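Local coordinates for protein glucose-6-phosphate 1-dehydrogenase (Kluyveromyces lactis, PDB 7E6I) that catalyses the NADP-dependent oxidation of glucose 6-phosphate to 6-phosphogluconolactone, the first step of the oxidative pentose phosphate pathway, at residues F14-D19 against K24-L29. Numbering follows the deposited sequence.
Sequences FGASGD and KTFPAL
A16 meets F26 where segment 14-19 runs from the end of strand 10-14 through a turn into helix 19-34, which also carries 24-29; the CA atoms of A16 and F26 lie 8.7 Å apart. G15 to G18 form a type I turn, G18 N bonding G15 O at 3.0 Å. G15 adopts a positive phi of 75°, which glycine tolerates easily, and G18 takes the N-cap position just before the helix. Strand, glycine-bearing turn and helix are the dinucleotide-binding beta-alpha unit of a Rossmann fold, and residues 15-19 probably bind NADP(+), as in related enzymes. The apolar contact is small: the A16 methyl, CB, lies 4.3 Å from F26 CE2, approaching the ring obliquely. Alanine is short enough to sit at the buried turn beside this large ring. F26 also packs on I13 and I44, so its ring lies between the helix and strands 10-14 and 43-48. A16 O accepts a hydrogen bond from S21 OG, tying the turn to the first helical turn. D19 suits the helix start, where its negative charge probably interacts favourably with the helix's N-terminal end, and its OD1 forms a salt bridge with K22 NZ. K24 extends away from the turn, its side chain about 6 Å from the bound glucose 6-phosphate, too far for direct contact.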
loop_
_atom_site.group_PDB
_atom_site.type_symbol
_atom_site.label_atom_id
_atom_site.label_comp_id
_atom_site.label_asym_id
_atom_site.label_seq_id
_atom_site.Cartn_x
_atom_site.Cartn_y
_atom_site.Cartn_z
ATOM N N PHE A 14 -14.337 7.170 -12.703
ATOM C CA PHE A 14 -15.651 6.769 -12.231
ATOM C C PHE A 14 -15.755 6.960 -10.722
ATOM O O PHE A 14 -14.775 6.815 -9.986
ATOM C CB PHE A 14 -15.930 5.317 -12.602
ATOM C CG PHE A 14 -16.360 5.136 -14.035
ATOM C CD1 PHE A 14 -15.422 5.067 -15.055
ATOM C CD2 PHE A 14 -17.702 5.026 -14.360
ATOM C CE1 PHE A 14 -15.821 4.893 -16.374
ATOM C CE2 PHE A 14 -18.102 4.853 -15.670
ATOM C CZ PHE A 14 -17.163 4.788 -16.682
ATOM N N GLY A 15 -16.961 7.289 -10.265
ATOM C CA GLY A 15 -17.142 7.674 -8.882
ATOM C C GLY A 15 -16.627 9.064 -8.595
ATOM O O GLY A 15 -16.210 9.345 -7.468
ATOM N N ALA A 16 -16.646 9.950 -9.594
ATOM C CA ALA A 16 -15.889 11.196 -9.513
ATOM C C ALA A 16 -16.337 12.108 -8.379
ATOM O O ALA A 16 -15.562 12.967 -7.953
ATOM C CB ALA A 16 -15.985 11.942 -10.837
ATOM N N SER A 17 -17.555 11.951 -7.887
ATOM C CA SER A 17 -18.086 12.816 -6.843
ATOM C C SER A 17 -17.705 12.367 -5.438
ATOM O O SER A 17 -17.951 13.102 -4.476
ATOM C CB SER A 17 -19.610 12.881 -6.964
ATOM O OG SER A 17 -20.156 11.567 -6.913
ATOM N N GLY A 18 -17.117 11.192 -5.297
ATOM C CA GLY A 18 -16.833 10.657 -3.987
ATOM C C GLY A 18 -15.576 11.221 -3.362
ATOM O O GLY A 18 -14.798 11.948 -3.979
ATOM N N ASP A 19 -15.379 10.846 -2.100
ATOM C CA ASP A 19 -14.276 11.397 -1.321
ATOM C C ASP A 19 -12.933 11.015 -1.915
ATOM O O ASP A 19 -12.040 11.862 -2.059
ATOM C CB ASP A 19 -14.370 10.915 0.124
ATOM C CG ASP A 19 -15.080 11.905 1.010
ATOM O OD1 ASP A 19 -15.623 12.897 0.466
ATOM O OD2 ASP A 19 -15.090 11.693 2.241
ATOM N N LYS A 24 -8.029 12.574 -3.556
ATOM C CA LYS A 24 -6.825 11.816 -3.881
ATOM C C LYS A 24 -6.600 11.682 -5.382
ATOM O O LYS A 24 -5.517 12.016 -5.877
ATOM C CB LYS A 24 -6.876 10.435 -3.231
ATOM C CG LYS A 24 -6.928 10.490 -1.713
ATOM C CD LYS A 24 -5.537 10.345 -1.116
ATOM C CE LYS A 24 -5.533 10.586 0.386
ATOM N NZ LYS A 24 -4.329 9.963 1.015
ATOM N N THR A 25 -7.603 11.196 -6.118
ATOM C CA THR A 25 -7.388 10.930 -7.538
ATOM C C THR A 25 -7.134 12.218 -8.307
ATOM O O THR A 25 -6.110 12.355 -8.991
ATOM C CB THR A 25 -8.577 10.182 -8.134
ATOM O OG1 THR A 25 -9.061 9.219 -7.191
ATOM C CG2 THR A 25 -8.163 9.479 -9.429
ATOM N N PHE A 26 -8.049 13.179 -8.201
ATOM C CA PHE A 26 -7.881 14.432 -8.923
ATOM C C PHE A 26 -6.684 15.218 -8.398
ATOM O O PHE A 26 -5.907 15.747 -9.208
ATOM C CB PHE A 26 -9.170 15.256 -8.877
ATOM C CG PHE A 26 -10.153 14.852 -9.933
ATOM C CD1 PHE A 26 -10.085 15.400 -11.206
ATOM C CD2 PHE A 26 -11.098 13.866 -9.680
ATOM C CE1 PHE A 26 -10.976 15.004 -12.198
ATOM C CE2 PHE A 26 -11.988 13.466 -10.662
ATOM C CZ PHE A 26 -11.924 14.038 -11.923
ATOM N N PRO A 27 -6.472 15.317 -7.079
ATOM C CA PRO A 27 -5.231 15.960 -6.622
ATOM C C PRO A 27 -3.974 15.288 -7.161
ATOM O O PRO A 27 -2.990 15.979 -7.463
ATOM C CB PRO A 27 -5.339 15.877 -5.093
ATOM C CG PRO A 27 -6.803 15.879 -4.833
ATOM C CD PRO A 27 -7.395 15.073 -5.952
ATOM N N ALA A 28 -3.985 13.959 -7.316
ATOM C CA ALA A 28 -2.814 13.285 -7.866
ATOM C C ALA A 28 -2.643 13.607 -9.343
ATOM O O ALA A 28 -1.519 13.822 -9.814
ATOM C CB ALA A 28 -2.910 11.771 -7.660
ATOM N N LEU A 29 -3.746 13.614 -10.094
ATOM C CA LEU A 29 -3.670 14.003 -11.496
ATOM C C LEU A 29 -3.099 15.403 -11.636
ATOM O O LEU A 29 -2.314 15.671 -12.551
ATOM C CB LEU A 29 -5.049 13.939 -12.143
ATOM C CG LEU A 29 -5.480 12.574 -12.647
ATOM C CD1 LEU A 29 -6.931 12.624 -13.104
ATOM C CD2 LEU A 29 -4.577 12.164 -13.774
#